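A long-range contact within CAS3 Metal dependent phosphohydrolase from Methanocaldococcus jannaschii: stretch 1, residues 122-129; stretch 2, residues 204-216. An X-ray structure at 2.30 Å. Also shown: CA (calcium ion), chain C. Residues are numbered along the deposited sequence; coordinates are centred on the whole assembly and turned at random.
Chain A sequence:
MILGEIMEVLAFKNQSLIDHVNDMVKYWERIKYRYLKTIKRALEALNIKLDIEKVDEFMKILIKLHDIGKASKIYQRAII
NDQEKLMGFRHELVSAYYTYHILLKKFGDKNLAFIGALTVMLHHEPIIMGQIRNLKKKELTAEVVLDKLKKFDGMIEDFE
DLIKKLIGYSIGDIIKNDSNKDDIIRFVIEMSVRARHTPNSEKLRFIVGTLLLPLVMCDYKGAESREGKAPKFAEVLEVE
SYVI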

ATOM      1  N   LEU A 122      -2.738   4.273   4.827  1.00 33.50           N
ATOM      2  CA  LEU A 122      -2.715   4.637   6.230  1.00 34.74           C
ATOM      3  C   LEU A 122      -1.737   3.756   7.006  1.00 34.98           C
ATOM      4  O   LEU A 122      -1.809   3.700   8.222  1.00 37.63           O
ATOM      5  CB  LEU A 122      -4.130   4.493   6.824  1.00 36.52           C
ATOM      6  CG  LEU A 122      -5.137   5.649   6.707  1.00 46.03           C
ATOM      7  CD1 LEU A 122      -5.105   6.345   5.356  1.00 52.04           C
ATOM      8  CD2 LEU A 122      -6.564   5.186   7.029  1.00 45.84           C
ATOM      9  N   HIS A 123      -0.815   3.076   6.326  1.00 31.61           N
ATOM     10  CA  HIS A 123       0.030   2.119   7.045  1.00 35.33           C
ATOM     11  C   HIS A 123       1.061   2.790   7.939  1.00 44.15           C
ATOM     12  O   HIS A 123       1.803   2.109   8.650  1.00 46.43           O
ATOM     13  CB  HIS A 123       0.674   1.064   6.128  1.00 28.91           C
ATOM     14  CG  HIS A 123       1.811   1.581   5.297  1.00 36.13           C
ATOM     15  ND1 HIS A 123       1.648   1.982   3.987  1.00 30.57           N
ATOM     16  CD2 HIS A 123       3.126   1.742   5.581  1.00 35.26           C
ATOM     17  CE1 HIS A 123       2.814   2.361   3.493  1.00 26.87           C
ATOM     18  NE2 HIS A 123       3.725   2.242   4.446  1.00 34.67           N
ATOM     19  N   HIS A 124       1.111   4.117   7.923  1.00 48.02           N
ATOM     20  CA  HIS A 124       2.006   4.775   8.870  1.00 52.79           C
ATOM     21  C   HIS A 124       1.389   5.300  10.159  1.00 56.87           C
ATOM     22  O   HIS A 124       2.070   5.326  11.185  1.00 56.97           O
ATOM     23  CB  HIS A 124       2.958   5.767   8.201  1.00 44.54           C
ATOM     24  CG  HIS A 124       4.181   5.096   7.688  1.00 34.39           C
ATOM     25  ND1 HIS A 124       5.214   4.723   8.516  1.00 39.33           N
ATOM     26  CD2 HIS A 124       4.484   4.608   6.462  1.00 32.27           C
ATOM     27  CE1 HIS A 124       6.130   4.080   7.814  1.00 38.19           C
ATOM     28  NE2 HIS A 124       5.716   4.010   6.564  1.00 38.69           N
ATOM     29  N   GLU A 125       0.112   5.673  10.122  0.99 56.29           N
ATOM     30  CA  GLU A 125      -0.607   6.024  11.343  0.99 52.26           C
ATOM     31  C   GLU A 125      -0.560   4.871  12.366  0.99 44.15           C
ATOM     32  O   GLU A 125      -0.634   3.704  11.994  0.99 42.98           O
ATOM     33  CB  GLU A 125      -2.036   6.423  10.990  0.99 49.41           C
ATOM     34  N   PRO A 126      -0.386   5.192  13.661  0.89 43.18           N
ATOM     35  CA  PRO A 126      -0.333   4.179  14.727  0.89 44.82           C
ATOM     36  C   PRO A 126      -1.640   3.384  14.819  0.89 54.03           C
ATOM     37  O   PRO A 126      -2.676   3.893  14.400  0.89 62.83           O
ATOM     38  CB  PRO A 126      -0.151   5.019  16.003  0.89 41.01           C
ATOM     39  CG  PRO A 126       0.397   6.261  15.576  0.89 39.54           C
ATOM     40  CD  PRO A 126      -0.133   6.536  14.185  0.89 44.91           C
ATOM     41  N   ILE A 127      -1.607   2.171  15.368  0.68 56.15           N
ATOM     42  CA  ILE A 127      -2.777   1.292  15.275  0.68 53.50           C
ATOM     43  C   ILE A 127      -4.048   1.891  15.883  0.68 55.45           C
ATOM     44  O   ILE A 127      -4.004   2.553  16.907  0.68 56.73           O
ATOM     45  CB  ILE A 127      -2.519  -0.117  15.825  0.68 48.01           C
ATOM     46  CG1 ILE A 127      -1.349  -0.746  15.088  0.68 50.98           C
ATOM     47  CG2 ILE A 127      -3.733  -0.996  15.584  0.68 43.05           C
ATOM     48  CD1 ILE A 127      -1.665  -1.103  13.649  0.68 47.68           C
ATOM     49  N   ILE A 128      -5.172   1.622  15.222  0.94 53.56           N
ATOM     50  CA  ILE A 128      -6.456   2.272  15.459  0.94 42.80           C
ATOM     51  C   ILE A 128      -6.561   3.567  14.635  0.94 50.84           C
ATOM     52  O   ILE A 128      -7.086   4.594  15.095  0.94 48.36           O
ATOM     53  CB  ILE A 128      -6.720   2.570  16.945  0.94 49.50           C
ATOM     54  N   MET A 129      -6.075   3.500  13.404  0.97 55.20           N
ATOM     55  CA  MET A 129      -6.023   4.672  12.548  0.97 60.25           C
ATOM     56  C   MET A 129      -6.490   4.317  11.145  0.97 43.63           C
ATOM     57  O   MET A 129      -7.361   3.455  11.003  0.97 49.31           O
ATOM     58  CB  MET A 129      -4.606   5.256  12.518  0.97 61.37           C
ATOM     59  CG  MET A 129      -4.543   6.758  12.704  0.97 58.74           C
ATOM     60  SD  MET A 129      -4.352   7.283  14.409  0.97106.12           S
ATOM     61  CE  MET A 129      -4.108   9.068  14.198  0.97 46.43           C
ATOM     62  N   LEU A 204     -14.622   1.313  10.415  1.00 78.32           N
ATOM     63  CA  LEU A 204     -13.579   1.495   9.417  1.00 73.98           C
ATOM     64  C   LEU A 204     -12.196   1.541  10.065  1.00 74.04           C
ATOM     65  O   LEU A 204     -11.235   0.982   9.526  1.00 70.31           O
ATOM     66  CB  LEU A 204     -13.818   2.751   8.592  1.00 71.59           C
ATOM     67  CG  LEU A 204     -13.972   2.452   7.102  1.00 71.83           C
ATOM     68  CD1 LEU A 204     -13.803   3.715   6.272  1.00 70.97           C
ATOM     69  CD2 LEU A 204     -12.949   1.415   6.692  1.00 73.11           C
ATOM     70  N   ARG A 205     -12.104   2.198  11.221  1.00 76.13           N
ATOM     71  CA  ARG A 205     -10.855   2.268  11.977  1.00 79.46           C
ATOM     72  C   ARG A 205     -10.472   0.894  12.519  1.00 83.87           C
ATOM     73  O   ARG A 205      -9.291   0.569  12.649  1.00 86.24           O
ATOM     74  CB  ARG A 205     -10.953   3.285  13.132  1.00 80.82           C
ATOM     75  CG  ARG A 205     -10.949   4.759  12.710  1.00 80.12           C
ATOM     76  CD  ARG A 205     -10.650   5.702  13.888  1.00 83.21           C
ATOM     77  NE  ARG A 205     -10.550   7.105  13.469  1.00 88.39           N
ATOM     78  CZ  ARG A 205      -9.465   7.874  13.595  1.00 90.03           C
ATOM     79  NH1 ARG A 205      -8.356   7.392  14.148  1.00 88.82           N
ATOM     80  NH2 ARG A 205      -9.491   9.136  13.172  1.00 87.84           N
ATOM     81  N   PHE A 206     -11.483   0.093  12.840  1.00 84.67           N
ATOM     82  CA  PHE A 206     -11.270  -1.248  13.372  1.00 82.48           C
ATOM     83  C   PHE A 206     -10.889  -2.228  12.255  1.00 71.06           C
ATOM     84  O   PHE A 206     -10.058  -3.115  12.462  1.00 77.03           O
ATOM     85  CB  PHE A 206     -12.506  -1.712  14.173  1.00 92.03           C
ATOM     86  CG  PHE A 206     -13.071  -3.048  13.740  1.00 97.23           C
ATOM     87  CD1 PHE A 206     -12.820  -4.197  14.483  1.00 99.53           C
ATOM     88  CD2 PHE A 206     -13.870  -3.151  12.609  1.00 96.58           C
ATOM     89  CE1 PHE A 206     -13.340  -5.426  14.096  1.00 97.41           C
ATOM     90  CE2 PHE A 206     -14.391  -4.379  12.214  1.00 96.53           C
ATOM     91  CZ  PHE A 206     -14.126  -5.517  12.962  1.00 96.56           C
ATOM     92  N   ILE A 207     -11.472  -2.057  11.069  1.00 53.89           N
ATOM     93  CA  ILE A 207     -11.167  -2.960   9.951  1.00 51.37           C
ATOM     94  C   ILE A 207      -9.792  -2.667   9.349  1.00 43.71           C
ATOM     95  O   ILE A 207      -8.936  -3.565   9.267  1.00 34.79           O
ATOM     96  CB  ILE A 207     -12.281  -2.963   8.876  1.00 55.66           C
ATOM     97  CG1 ILE A 207     -11.761  -3.525   7.553  1.00 48.36           C
ATOM     98  CG2 ILE A 207     -12.818  -1.587   8.667  1.00 66.86           C
ATOM     99  CD1 ILE A 207     -11.711  -5.050   7.526  1.00 47.71           C
ATOM    100  N   VAL A 208      -9.573  -1.412   8.958  1.00 43.44           N
ATOM    101  CA  VAL A 208      -8.234  -0.935   8.627  1.00 39.93           C
ATOM    102  C   VAL A 208      -7.279  -1.260   9.764  1.00 41.50           C
ATOM    103  O   VAL A 208      -6.162  -1.737   9.541  1.00 42.94           O
ATOM    104  CB  VAL A 208      -8.206   0.593   8.427  1.00 40.90           C
ATOM    105  CG1 VAL A 208      -6.767   1.090   8.312  1.00 34.30           C
ATOM    106  CG2 VAL A 208      -9.020   0.994   7.222  1.00 42.03           C
ATOM    107  N   GLY A 209      -7.721  -0.982  10.988  1.00 41.73           N
ATOM    108  CA  GLY A 209      -6.936  -1.288  12.169  1.00 39.36           C
ATOM    109  C   GLY A 209      -6.586  -2.759  12.242  1.00 37.77           C
ATOM    110  O   GLY A 209      -5.475  -3.120  12.612  1.00 40.89           O
ATOM    111  N   THR A 210      -7.533  -3.611  11.862  1.00 43.13           N
ATOM    112  CA  THR A 210      -7.321  -5.067  11.847  1.00 41.68           C
ATOM    113  C   THR A 210      -6.318  -5.503  10.773  1.00 36.88           C
ATOM    114  O   THR A 210      -5.453  -6.340  11.023  1.00 36.74           O
ATOM    115  CB  THR A 210      -8.660  -5.818  11.597  1.00 44.14           C
ATOM    116  OG1 THR A 210      -9.658  -5.348  12.512  1.00 47.69           O
ATOM    117  CG2 THR A 210      -8.492  -7.326  11.758  1.00 37.70           C
ATOM    118  N   LEU A 211      -6.441  -4.955   9.566  1.00 37.78           N
ATOM    119  CA  LEU A 211      -5.528  -5.343   8.495  1.00 34.48           C
ATOM    120  C   LEU A 211      -4.128  -4.814   8.790  1.00 35.38           C
ATOM    121  O   LEU A 211      -3.129  -5.436   8.428  1.00 37.71           O
ATOM    122  CB  LEU A 211      -6.027  -4.851   7.127  1.00 33.49           C
ATOM    123  CG  LEU A 211      -7.445  -5.272   6.713  1.00 38.78           C
ATOM    124  CD1 LEU A 211      -7.779  -4.808   5.296  1.00 34.61           C
ATOM    125  CD2 LEU A 211      -7.620  -6.752   6.823  1.00 39.09           C
ATOM    126  N   LEU A 212      -4.066  -3.664   9.454  1.00 37.55           N
ATOM    127  CA  LEU A 212      -2.795  -3.025   9.799  1.00 49.45           C
ATOM    128  C   LEU A 212      -1.831  -3.877  10.667  1.00 47.93           C
ATOM    129  O   LEU A 212      -0.636  -3.980  10.354  1.00 45.41           O
ATOM    130  CB  LEU A 212      -3.076  -1.685  10.486  1.00 61.30           C
ATOM    131  CG  LEU A 212      -2.548  -0.403   9.843  1.00 68.05           C
ATOM    132  CD1 LEU A 212      -1.960  -0.706   8.471  1.00 68.40           C
ATOM    133  CD2 LEU A 212      -3.644   0.680   9.769  1.00 66.80           C
ATOM    134  N   LEU A 213      -2.338  -4.483  11.743  1.00 49.69           N
ATOM    135  CA  LEU A 213      -1.469  -5.192  12.703  1.00 45.74           C
ATOM    136  C   LEU A 213      -0.454  -6.129  12.066  1.00 43.88           C
ATOM    137  O   LEU A 213       0.742  -6.038  12.341  1.00 48.89           O
ATOM    138  CB  LEU A 213      -2.280  -5.984  13.722  1.00 57.66           C
ATOM    139  CG  LEU A 213      -2.683  -5.345  15.048  1.00 67.88           C
ATOM    140  CD1 LEU A 213      -4.174  -4.991  15.049  1.00 64.54           C
ATOM    141  CD2 LEU A 213      -2.356  -6.295  16.189  1.00 72.42           C
ATOM    142  N   PRO A 214      -0.925  -7.047  11.216  1.00 50.05           N
ATOM    143  CA  PRO A 214       0.011  -8.035  10.673  1.00 59.65           C
ATOM    144  C   PRO A 214       1.121  -7.374   9.849  1.00 67.15           C
ATOM    145  O   PRO A 214       2.258  -7.870   9.851  1.00 69.29           O
ATOM    146  CB  PRO A 214      -0.884  -8.926   9.797  1.00 58.11           C
ATOM    147  CG  PRO A 214      -2.304  -8.659  10.276  1.00 48.86           C
ATOM    148  CD  PRO A 214      -2.292  -7.229  10.702  1.00 47.29           C
ATOM    149  N   LEU A 215       0.793  -6.274   9.165  1.00 67.52           N
ATOM    150  CA  LEU A 215       1.772  -5.519   8.371  1.00 65.86           C
ATOM    151  C   LEU A 215       3.036  -5.227   9.168  1.00 64.01           C
ATOM    152  O   LEU A 215       4.139  -5.571   8.741  1.00 71.08           O
ATOM    153  CB  LEU A 215       1.166  -4.216   7.828  1.00 65.42           C
ATOM    154  CG  LEU A 215       0.233  -4.365   6.625  1.00 61.77           C
ATOM    155  CD1 LEU A 215      -0.209  -3.020   6.092  1.00 63.65           C
ATOM    156  CD2 LEU A 215       0.929  -5.157   5.538  1.00 62.94           C
ATOM    157  N   VAL A 216       2.872  -4.601  10.328  1.00 59.31           N
ATOM    158  CA  VAL A 216       3.974  -4.446  11.274  1.00 66.47           C
ATOM    159  C   VAL A 216       4.181  -5.723  12.097  1.00 64.02           C
ATOM    160  O   VAL A 216       5.013  -6.567  11.757  1.00 63.38           O
ATOM    161  CB  VAL A 216       3.745  -3.227  12.200  1.00 67.08           C
ATOM    162  CG1 VAL A 216       2.380  -2.601  11.917  1.00 69.02           C
ATOM    163  CG2 VAL A 216       3.863  -3.618  13.650  1.00 65.08           C
TER
HETATM  164 CA    CA C 501       6.037   2.708   4.669  1.00 24.32          CA
HETATM  165  O   HOH W   1       8.762   2.618   5.404  1.00 70.93           O
HETATM  166  O   HOH W   2       6.527   0.676   5.674  1.00 36.40           O

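Contacts between an irregular segment and a helix often combine broad apolar packing with very few polar bonds, and this pair is a clear example. Residues 122-129 form no regular helix or strand, yet they lie along one side of the helix spanning residues 204-215, burying 524 Å² in all.

Van der Waals packing dominates. Among apolar side chains, Ile 127 has the largest covered area; it leaves its backbone sideways, but its m, m rotamer brings the end of the chain to the helix, where CD1 lies 3.5 Å from Leu 212 CB and CG2 4.1 Å from Leu 213 CD1. One turn before Leu 212, Val 208 places CG1 4.3 Å from Leu 122 CD2.

Other methyls pack on loop backbone. Leu 212, buried and directed toward the loop, sets CD1 3.7 Å from His 123 CA and CD2 3.9 Å from Leu 122 O; a branched leucine suits this place because its two methyls reach neighbouring parts of the loop backbone. Val 208 CG1 lies 3.6 Å from Met 129 O.

The backbones approach closely at Gly 209, whose CA is 4.9 Å from Ile 128 CA; Ile 127 CG2 rests 4.0 Å from Gly 209 O.

The single hydrogen bond across the contact runs from Arg 205 NH1 to Ile 128 O (3.2 Å, 149° at the hydrogen). The arginine starts sideways and extends through t chi2 and chi3 angles, so that the carbonyl meets its guanidinium at the edge, near its plane. Met 129 SD lies 4.0 Å from Arg 205 NH1.

Metal binding occupies another side of the loop. While His 123 CB packs 4.2 Å from Leu 215 CD1, its ring leads away from the helix, and His 123 NE2 binds the calcium ion at 2.4 Å. His 124, whose CA-to-CB bond points away, binds the calcium ion through NE2 at 2.3 Å.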